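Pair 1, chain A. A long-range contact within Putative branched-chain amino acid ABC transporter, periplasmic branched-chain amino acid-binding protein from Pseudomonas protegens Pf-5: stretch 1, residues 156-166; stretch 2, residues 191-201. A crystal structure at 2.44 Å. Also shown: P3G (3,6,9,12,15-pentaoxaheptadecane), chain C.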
# COMPACT_ATOMS: atom_id res chain seq x y z
N THR A 156 -2.46 2.22 -6.44
CA THR A 156 -3.45 1.23 -6.79
C THR A 156 -2.83 0.15 -7.66
O THR A 156 -1.83 0.38 -8.29
CB THR A 156 -4.64 1.82 -7.53
OG1 THR A 156 -4.22 2.32 -8.79
CG2 THR A 156 -5.26 2.93 -6.73
N PHE A 157 -3.44 -1.01 -7.68
CA PHE A 157 -2.97 -2.10 -8.52
C PHE A 157 -2.95 -1.73 -10.00
O PHE A 157 -2.15 -2.27 -10.77
CB PHE A 157 -3.83 -3.34 -8.30
CG PHE A 157 -3.73 -3.89 -6.90
CD1 PHE A 157 -2.49 -4.12 -6.32
CD2 PHE A 157 -4.88 -4.16 -6.16
CE1 PHE A 157 -2.39 -4.62 -5.03
CE2 PHE A 157 -4.79 -4.66 -4.87
CZ PHE A 157 -3.54 -4.89 -4.30
N TYR A 158 -3.81 -0.80 -10.41
CA TYR A 158 -3.77 -0.32 -11.80
C TYR A 158 -2.46 0.41 -12.06
O TYR A 158 -1.76 0.12 -13.03
CB TYR A 158 -4.96 0.58 -12.12
CG TYR A 158 -6.22 -0.17 -12.50
CD1 TYR A 158 -6.46 -1.45 -12.02
CD2 TYR A 158 -7.16 0.40 -13.35
CE1 TYR A 158 -7.61 -2.13 -12.36
CE2 TYR A 158 -8.32 -0.28 -13.70
CZ TYR A 158 -8.54 -1.55 -13.20
OH TYR A 158 -9.68 -2.24 -13.54
N SER A 159 -2.13 1.36 -11.19
CA SER A 159 -0.86 2.08 -11.31
C SER A 159 0.33 1.15 -11.17
O SER A 159 1.35 1.34 -11.83
CB SER A 159 -0.77 3.19 -10.25
OG SER A 159 -1.77 4.17 -10.44
N GLU A 160 0.21 0.15 -10.30
CA GLU A 160 1.29 -0.80 -10.08
C GLU A 160 1.64 -1.51 -11.38
O GLU A 160 2.82 -1.70 -11.69
CB GLU A 160 0.94 -1.82 -9.00
CG GLU A 160 2.13 -2.66 -8.57
CD GLU A 160 1.73 -3.86 -7.73
OE1 GLU A 160 0.58 -4.34 -7.87
OE2 GLU A 160 2.57 -4.32 -6.93
N ALA A 161 0.62 -1.90 -12.13
CA ALA A 161 0.81 -2.53 -13.42
C ALA A 161 1.64 -1.63 -14.32
O ALA A 161 2.62 -2.07 -14.92
CB ALA A 161 -0.53 -2.85 -14.08
N SER A 162 1.27 -0.35 -14.38
CA SER A 162 1.99 0.61 -15.20
C SER A 162 3.46 0.74 -14.79
O SER A 162 4.34 0.70 -15.63
CB SER A 162 1.31 1.97 -15.16
OG SER A 162 1.93 2.87 -16.08
N THR A 163 3.71 0.90 -13.49
CA THR A 163 5.09 1.00 -12.99
C THR A 163 5.88 -0.28 -13.28
O THR A 163 7.06 -0.22 -13.60
CB THR A 163 5.15 1.29 -11.48
OG1 THR A 163 4.68 0.15 -10.75
CG2 THR A 163 4.32 2.49 -11.13
N LEU A 164 5.21 -1.43 -13.14
CA LEU A 164 5.83 -2.71 -13.46
C LEU A 164 6.31 -2.70 -14.91
O LEU A 164 7.46 -3.03 -15.19
CB LEU A 164 4.84 -3.86 -13.23
CG LEU A 164 5.27 -5.33 -13.47
CD1 LEU A 164 4.97 -5.78 -14.89
CD2 LEU A 164 6.74 -5.55 -13.11
N VAL A 165 5.43 -2.29 -15.82
CA VAL A 165 5.77 -2.23 -17.24
C VAL A 165 6.84 -1.18 -17.52
O VAL A 165 7.76 -1.39 -18.31
CB VAL A 165 4.51 -1.94 -18.09
CG1 VAL A 165 4.88 -1.49 -19.49
CG2 VAL A 165 3.60 -3.17 -18.14
N ASN A 166 6.76 -0.04 -16.83
CA ASN A 166 7.72 1.03 -17.03
C ASN A 166 9.12 0.64 -16.57
O ASN A 166 10.12 1.08 -17.14
CB ASN A 166 7.27 2.30 -16.32
CG ASN A 166 6.08 2.93 -16.99
OD1 ASN A 166 5.71 2.54 -18.10
ND2 ASN A 166 5.46 3.91 -16.33
N ALA A 191 -9.91 -11.47 -6.35
CA ALA A 191 -10.10 -10.09 -6.79
C ALA A 191 -8.76 -9.38 -6.81
O ALA A 191 -8.46 -8.62 -7.74
CB ALA A 191 -11.08 -9.36 -5.90
N TYR A 192 -7.95 -9.64 -5.79
CA TYR A 192 -6.60 -9.10 -5.71
C TYR A 192 -5.75 -9.48 -6.93
O TYR A 192 -5.03 -8.64 -7.45
CB TYR A 192 -5.91 -9.59 -4.43
CG TYR A 192 -4.40 -9.65 -4.51
CD1 TYR A 192 -3.63 -8.50 -4.41
CD2 TYR A 192 -3.76 -10.87 -4.68
CE1 TYR A 192 -2.25 -8.57 -4.48
CE2 TYR A 192 -2.38 -10.94 -4.75
CZ TYR A 192 -1.63 -9.79 -4.65
OH TYR A 192 -0.26 -9.87 -4.72
N GLY A 193 -5.85 -10.73 -7.37
CA GLY A 193 -5.02 -11.20 -8.46
C GLY A 193 -5.54 -10.80 -9.83
O GLY A 193 -4.77 -10.61 -10.77
N ARG A 194 -6.86 -10.66 -9.94
CA ARG A 194 -7.50 -10.32 -11.20
C ARG A 194 -7.49 -8.81 -11.49
O ARG A 194 -7.81 -8.41 -12.61
CB ARG A 194 -8.94 -10.84 -11.21
CG ARG A 194 -9.07 -12.37 -11.18
CD ARG A 194 -10.55 -12.76 -11.09
NE ARG A 194 -10.73 -14.19 -10.85
CZ ARG A 194 -11.84 -14.86 -11.13
NH1 ARG A 194 -12.88 -14.24 -11.68
NH2 ARG A 194 -11.91 -16.16 -10.87
N GLU A 195 -7.13 -7.99 -10.50
CA GLU A 195 -7.21 -6.54 -10.65
C GLU A 195 -6.36 -6.01 -11.78
O GLU A 195 -6.72 -5.03 -12.42
CB GLU A 195 -6.80 -5.82 -9.35
CG GLU A 195 -7.94 -5.47 -8.41
CD GLU A 195 -9.08 -4.72 -9.11
OE1 GLU A 195 -8.92 -3.52 -9.41
OE2 GLU A 195 -10.13 -5.35 -9.35
N THR A 196 -5.23 -6.67 -12.05
CA THR A 196 -4.29 -6.16 -13.05
C THR A 196 -4.61 -6.65 -14.46
O THR A 196 -3.88 -6.33 -15.40
CB THR A 196 -2.83 -6.55 -12.71
OG1 THR A 196 -2.77 -7.94 -12.34
CG2 THR A 196 -2.30 -5.70 -11.57
N LEU A 197 -5.69 -7.41 -14.62
CA LEU A 197 -6.09 -7.90 -15.94
C LEU A 197 -6.37 -6.76 -16.92
O LEU A 197 -5.82 -6.74 -18.02
CB LEU A 197 -7.32 -8.81 -15.84
CG LEU A 197 -7.04 -10.19 -15.26
CD1 LEU A 197 -8.35 -10.92 -14.98
CD2 LEU A 197 -6.15 -11.01 -16.19
N GLY A 198 -7.22 -5.83 -16.51
CA GLY A 198 -7.52 -4.66 -17.32
C GLY A 198 -6.31 -3.86 -17.77
O GLY A 198 -6.05 -3.75 -18.98
N PRO A 199 -5.55 -3.31 -16.81
CA PRO A 199 -4.43 -2.43 -17.19
C PRO A 199 -3.34 -3.14 -18.00
O PRO A 199 -2.78 -2.54 -18.92
CB PRO A 199 -3.89 -1.94 -15.84
CG PRO A 199 -4.38 -2.92 -14.84
CD PRO A 199 -5.70 -3.41 -15.35
N LEU A 200 -3.06 -4.40 -17.68
CA LEU A 200 -2.02 -5.13 -18.41
C LEU A 200 -2.44 -5.37 -19.86
O LEU A 200 -1.60 -5.35 -20.76
CB LEU A 200 -1.69 -6.45 -17.72
CG LEU A 200 -0.78 -6.24 -16.50
CD1 LEU A 200 -0.51 -7.53 -15.75
CD2 LEU A 200 0.52 -5.57 -16.92
N LYS A 201 -3.73 -5.57 -20.08
CA LYS A 201 -4.24 -5.76 -21.44
C LYS A 201 -4.09 -4.47 -22.24
O LYS A 201 -3.67 -4.49 -23.41
CB LYS A 201 -5.70 -6.20 -21.41
CG LYS A 201 -6.30 -6.39 -22.79
CD LYS A 201 -7.77 -6.79 -22.70
CE LYS A 201 -8.63 -5.62 -22.30
NZ LYS A 201 -10.07 -5.99 -22.23
O3 P3G C . -1.54 -5.25 6.53
C7 P3G C . -2.30 -4.59 5.53
C8 P3G C . -3.46 -5.48 5.12
O4 P3G C . -3.84 -5.15 3.79
C9 P3G C . -4.19 -6.29 3.04
C10 P3G C . -3.56 -6.16 1.67
O5 P3G C . -4.37 -6.82 0.72
C11 P3G C . -3.62 -7.69 -0.09
C12 P3G C . -4.56 -8.59 -0.87
O6 P3G C . -4.18 -9.94 -0.69
C13 P3G C . -5.19 -10.83 -1.10
C14 P3G C . -5.92 -11.33 0.13
O7 P3G C . -7.14 -11.93 -0.27
O HOH W 1 -8.77 -5.42 -14.09

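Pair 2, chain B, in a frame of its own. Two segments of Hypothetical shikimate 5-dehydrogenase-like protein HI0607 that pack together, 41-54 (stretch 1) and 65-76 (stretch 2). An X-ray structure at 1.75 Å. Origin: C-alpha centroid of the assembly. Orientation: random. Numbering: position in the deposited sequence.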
# COMPACT_ATOMS: atom_id res chain seq x y z
N THR B 41 -12.63 5.84 -14.30
CA THR B 41 -11.39 5.99 -15.04
C THR B 41 -11.46 7.31 -15.80
O THR B 41 -12.48 8.01 -15.79
CB THR B 41 -11.14 4.82 -16.00
OG1 THR B 41 -9.80 4.88 -16.53
CG2 THR B 41 -12.12 4.91 -17.17
N THR B 42 -10.33 7.68 -16.38
CA THR B 42 -10.21 8.92 -17.13
C THR B 42 -8.98 8.84 -18.01
O THR B 42 -8.08 8.02 -17.78
CB THR B 42 -10.07 10.13 -16.16
OG1 THR B 42 -10.06 11.38 -16.87
CG2 THR B 42 -8.74 10.11 -15.41
N GLN B 43 -9.03 9.66 -19.06
CA GLN B 43 -7.86 9.92 -19.89
C GLN B 43 -7.42 11.37 -19.77
O GLN B 43 -6.55 11.83 -20.52
CB GLN B 43 -8.14 9.55 -21.35
CG GLN B 43 -8.51 8.10 -21.59
CD GLN B 43 -8.57 7.82 -23.06
OE1 GLN B 43 -9.61 8.04 -23.69
NE2 GLN B 43 -7.44 7.44 -23.64
N ASP B 44 -7.94 12.09 -18.78
CA ASP B 44 -7.58 13.48 -18.56
C ASP B 44 -7.54 13.80 -17.07
O ASP B 44 -8.51 14.37 -16.54
CB ASP B 44 -8.66 14.34 -19.22
CG ASP B 44 -8.39 15.83 -19.18
OD1 ASP B 44 -7.45 16.35 -18.54
OD2 ASP B 44 -9.16 16.58 -19.81
N ILE B 45 -6.44 13.45 -16.42
CA ILE B 45 -6.28 13.59 -14.97
C ILE B 45 -6.54 15.03 -14.54
O ILE B 45 -7.16 15.25 -13.47
CB ILE B 45 -4.91 13.03 -14.48
CG1 ILE B 45 -4.84 12.85 -12.96
CG2 ILE B 45 -3.79 13.94 -14.92
CD1 ILE B 45 -5.99 12.04 -12.39
N GLU B 46 -6.08 16.01 -15.32
CA GLU B 46 -6.31 17.41 -14.97
C GLU B 46 -7.78 17.72 -14.71
O GLU B 46 -8.16 18.27 -13.67
CB GLU B 46 -5.79 18.37 -16.04
CG GLU B 46 -6.13 19.82 -15.82
CD GLU B 46 -5.58 20.74 -16.90
OE1 GLU B 46 -4.95 20.32 -17.89
OE2 GLU B 46 -5.81 21.94 -16.73
N HIS B 47 -8.63 17.39 -15.67
CA HIS B 47 -10.05 17.74 -15.54
C HIS B 47 -10.80 16.76 -14.65
O HIS B 47 -11.83 17.12 -14.08
CB HIS B 47 -10.71 17.95 -16.91
CG HIS B 47 -10.12 19.09 -17.67
ND1 HIS B 47 -10.26 20.40 -17.26
CD2 HIS B 47 -9.30 19.12 -18.74
CE1 HIS B 47 -9.57 21.18 -18.07
NE2 HIS B 47 -9.03 20.44 -19.01
N ALA B 48 -10.27 15.56 -14.47
CA ALA B 48 -10.82 14.65 -13.47
C ALA B 48 -10.66 15.22 -12.06
O ALA B 48 -11.65 15.27 -11.32
CB ALA B 48 -10.16 13.30 -13.58
N ILE B 49 -9.48 15.72 -11.73
CA ILE B 49 -9.19 16.25 -10.39
C ILE B 49 -9.93 17.56 -10.22
O ILE B 49 -10.58 17.79 -9.19
CB ILE B 49 -7.68 16.41 -10.13
CG1 ILE B 49 -6.94 15.07 -10.23
CG2 ILE B 49 -7.43 17.06 -8.76
CD1 ILE B 49 -7.46 13.94 -9.35
N LYS B 50 -9.87 18.43 -11.22
CA LYS B 50 -10.66 19.66 -11.15
C LYS B 50 -12.16 19.38 -11.03
O LYS B 50 -12.86 20.18 -10.42
CB LYS B 50 -10.36 20.60 -12.31
CG LYS B 50 -8.95 21.20 -12.27
CD LYS B 50 -8.60 21.96 -13.53
CE LYS B 50 -7.25 22.65 -13.33
NZ LYS B 50 -6.87 23.44 -14.54
N GLY B 51 -12.64 18.28 -11.60
CA GLY B 51 -14.00 17.79 -11.46
C GLY B 51 -14.38 17.36 -10.05
O GLY B 51 -15.48 17.68 -9.60
N VAL B 52 -13.48 16.64 -9.39
CA VAL B 52 -13.66 16.17 -8.02
C VAL B 52 -13.92 17.41 -7.18
O VAL B 52 -14.87 17.47 -6.41
CB VAL B 52 -12.40 15.42 -7.51
CG1 VAL B 52 -12.34 15.29 -5.97
CG2 VAL B 52 -12.28 14.08 -8.17
N ARG B 53 -13.10 18.44 -7.33
CA ARG B 53 -13.34 19.68 -6.57
C ARG B 53 -14.65 20.38 -6.92
O ARG B 53 -15.42 20.73 -6.03
CB ARG B 53 -12.14 20.64 -6.72
CG ARG B 53 -12.36 21.96 -5.99
CD ARG B 53 -11.32 22.98 -6.28
NE ARG B 53 -9.98 22.55 -5.87
CZ ARG B 53 -9.00 22.19 -6.68
NH1 ARG B 53 -9.17 22.16 -7.99
NH2 ARG B 53 -7.81 21.85 -6.20
N ALA B 54 -14.94 20.58 -8.21
CA ALA B 54 -16.08 21.35 -8.66
C ALA B 54 -17.41 20.70 -8.31
O ALA B 54 -18.38 21.40 -8.00
CB ALA B 54 -16.01 21.60 -10.17
N PRO B 65 -2.32 5.09 -13.69
CA PRO B 65 -1.05 5.83 -13.78
C PRO B 65 -1.07 7.29 -13.35
O PRO B 65 -0.42 8.14 -13.95
CB PRO B 65 -0.80 5.79 -15.29
CG PRO B 65 -2.16 5.98 -15.86
CD PRO B 65 -3.11 5.26 -14.92
N PHE B 66 -1.79 7.59 -12.29
CA PHE B 66 -2.09 8.96 -11.91
C PHE B 66 -1.50 9.40 -10.58
O PHE B 66 -1.83 10.50 -10.15
CB PHE B 66 -3.61 9.14 -11.82
CG PHE B 66 -4.37 8.70 -13.05
CD1 PHE B 66 -4.04 9.22 -14.30
CD2 PHE B 66 -5.44 7.83 -12.95
CE1 PHE B 66 -4.75 8.81 -15.43
CE2 PHE B 66 -6.17 7.45 -14.07
CZ PHE B 66 -5.82 7.96 -15.31
N LYS B 67 -0.69 8.58 -9.91
CA LYS B 67 -0.29 8.85 -8.54
C LYS B 67 0.68 10.02 -8.46
O LYS B 67 0.75 10.74 -7.44
CB LYS B 67 0.32 7.60 -7.88
CG LYS B 67 -0.67 6.47 -7.63
CD LYS B 67 0.03 5.42 -6.76
CE LYS B 67 -0.87 4.27 -6.36
NZ LYS B 67 0.02 3.29 -5.68
N GLU B 68 1.41 10.27 -9.55
CA GLU B 68 2.20 11.49 -9.63
C GLU B 68 1.59 12.61 -10.48
O GLU B 68 1.68 13.78 -10.12
CB GLU B 68 3.61 11.18 -10.13
CG GLU B 68 4.35 10.18 -9.25
CD GLU B 68 3.96 8.74 -9.49
OE1 GLU B 68 3.70 8.37 -10.66
OE2 GLU B 68 3.92 7.98 -8.49
N THR B 69 0.96 12.24 -11.59
CA THR B 69 0.35 13.26 -12.45
C THR B 69 -0.82 14.02 -11.83
O THR B 69 -1.12 15.12 -12.30
CB THR B 69 -0.06 12.72 -13.84
OG1 THR B 69 -1.03 11.67 -13.73
CG2 THR B 69 1.14 12.12 -14.58
N CYS B 70 -1.49 13.47 -10.81
CA CYS B 70 -2.51 14.23 -10.12
C CYS B 70 -1.96 15.39 -9.28
O CYS B 70 -2.70 16.29 -8.92
CB CYS B 70 -3.34 13.32 -9.19
SG CYS B 70 -2.51 12.68 -7.72
N MET B 71 -0.69 15.35 -8.91
CA MET B 71 -0.19 16.19 -7.84
C MET B 71 -0.23 17.70 -8.13
O MET B 71 -0.54 18.47 -7.23
CB MET B 71 1.21 15.73 -7.43
CG MET B 71 1.20 14.32 -6.84
SD MET B 71 2.77 13.69 -6.25
CE MET B 71 3.19 14.79 -5.01
N PRO B 72 0.06 18.13 -9.36
CA PRO B 72 -0.02 19.55 -9.71
C PRO B 72 -1.39 20.19 -9.47
O PRO B 72 -1.53 21.41 -9.38
CB PRO B 72 0.33 19.55 -11.19
CG PRO B 72 1.24 18.41 -11.36
CD PRO B 72 0.58 17.34 -10.48
N PHE B 73 -2.41 19.35 -9.33
CA PHE B 73 -3.78 19.84 -9.26
C PHE B 73 -4.34 19.85 -7.83
O PHE B 73 -5.51 20.16 -7.63
CB PHE B 73 -4.64 19.02 -10.23
CG PHE B 73 -4.10 19.07 -11.63
CD1 PHE B 73 -4.01 20.30 -12.26
CD2 PHE B 73 -3.51 17.96 -12.19
CE1 PHE B 73 -3.40 20.40 -13.49
CE2 PHE B 73 -2.94 18.04 -13.44
CZ PHE B 73 -2.87 19.27 -14.07
N LEU B 74 -3.52 19.45 -6.87
CA LEU B 74 -3.95 19.36 -5.48
C LEU B 74 -3.46 20.58 -4.71
O LEU B 74 -2.51 21.26 -5.08
CB LEU B 74 -3.41 18.09 -4.82
CG LEU B 74 -3.70 16.86 -5.69
CD1 LEU B 74 -3.08 15.65 -5.05
CD2 LEU B 74 -5.18 16.71 -5.88
N ASP B 75 -4.14 20.83 -3.60
CA ASP B 75 -3.86 22.01 -2.81
C ASP B 75 -2.82 21.85 -1.71
O ASP B 75 -2.11 22.80 -1.36
CB ASP B 75 -5.17 22.58 -2.26
CG ASP B 75 -6.12 22.97 -3.36
OD1 ASP B 75 -5.74 23.86 -4.15
OD2 ASP B 75 -7.22 22.42 -3.53
N GLU B 76 -2.71 20.67 -1.12
CA GLU B 76 -1.82 20.46 0.00
C GLU B 76 -1.39 19.01 0.09
O GLU B 76 -2.23 18.12 0.23
CB GLU B 76 -2.57 20.83 1.27
CG GLU B 76 -1.75 20.84 2.54
CD GLU B 76 -2.61 21.27 3.71
OE1 GLU B 76 -3.36 20.44 4.24
OE2 GLU B 76 -2.57 22.47 4.07
O HOH W 2 -6.94 21.44 -9.51

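Pair 1 and pair 2 share one backbone arrangement. A capped helix packs against a second segment that contains a type I beta turn. The N, CA and C atoms of 14 central residues superpose with an RMSD of 0.6 Å. The helix covers 157-166 in pair 1 and 45-54 in pair 2, and both continue later in the chain. The turns match as well: Arg A194 to Leu A197 falls on Glu B68 to Met B71. After the turn the local structure differs. Pair 1 goes on as a helix from Leu A197, whereas pair 2 has a 3-10 segment at 71-73.

The N-cap position has the same role in both pairs but a different residue. Thr A156 matches Asp B44. In pair 1, Ser A159 N donates to Thr A156 OG1 at 3.3 Å, a weak bond. In pair 2, His B47 N donates to Asp B44 OD1, also at 3.3 Å. Either way, the cap satisfies a backbone NH that has no helical partner at the first turn.

Phe A157 matches Ile B45, and both side chains leave the backbone toward the other stretch. Phe A157 meets Tyr A192 in an offset edge-to-face pair, with the tyrosine edge toward the phenylalanine face. Phe A157 CZ lies 3.6 Å from Tyr A192 CD1. In pair 2 the helix residue is aliphatic, and the ring is on the second stretch alone. Ile B45 CD1 lies 3.8 Å from Phe B66 CG and makes an off-centre CH-pi contact with that ring.

The next position shows an exchange of roles. Tyr A158 matches Glu B46, and Pro A199 matches Phe B73. In pair 1 the helix supplies the ring, and Pro A199 CD sits over its face, 3.8 Å from Tyr A158 CE1. In pair 2 the second stretch supplies the ring. Glu B46 CB lies over the face of Phe B73, 3.6 Å from Phe B73 CZ. Each pair thus places an aliphatic group over an aromatic face, with the partners reversed.

One turn along the helix, Ala A161 matches Ile B49. Ala A161 CB is 3.9 Å from Pro A199 CB and 4.1 Å from Leu A200 CD2. The longer isoleucine meets the same two matched positions: Ile B49 CG2 is 3.7 Å from both Phe B73 CB and Leu B74 CD2.

Val A165 matches Arg B53, and here the chemistry changes. Val A165 CG2 makes an apolar contact with Leu A200 CD2 at 4.1 Å. Arg B53 NH2 instead donates to Phe B73 O at 3.2 Å and to Asp B75 OD2 at 2.8 Å, the latter within a salt bridge.

Pair 1 has no direct hydrogen bond across the stretches. Water 1 donates to Glu A195 O at 2.7 Å and accepts from Gly A198 N at 2.9 Å; its bond to Tyr A158 OH, at 3.4 Å, is weak. In pair 2, water 2 accepts from Arg B53 NH1 at 2.8 Å and donates to Phe B73 O at 2.7 Å.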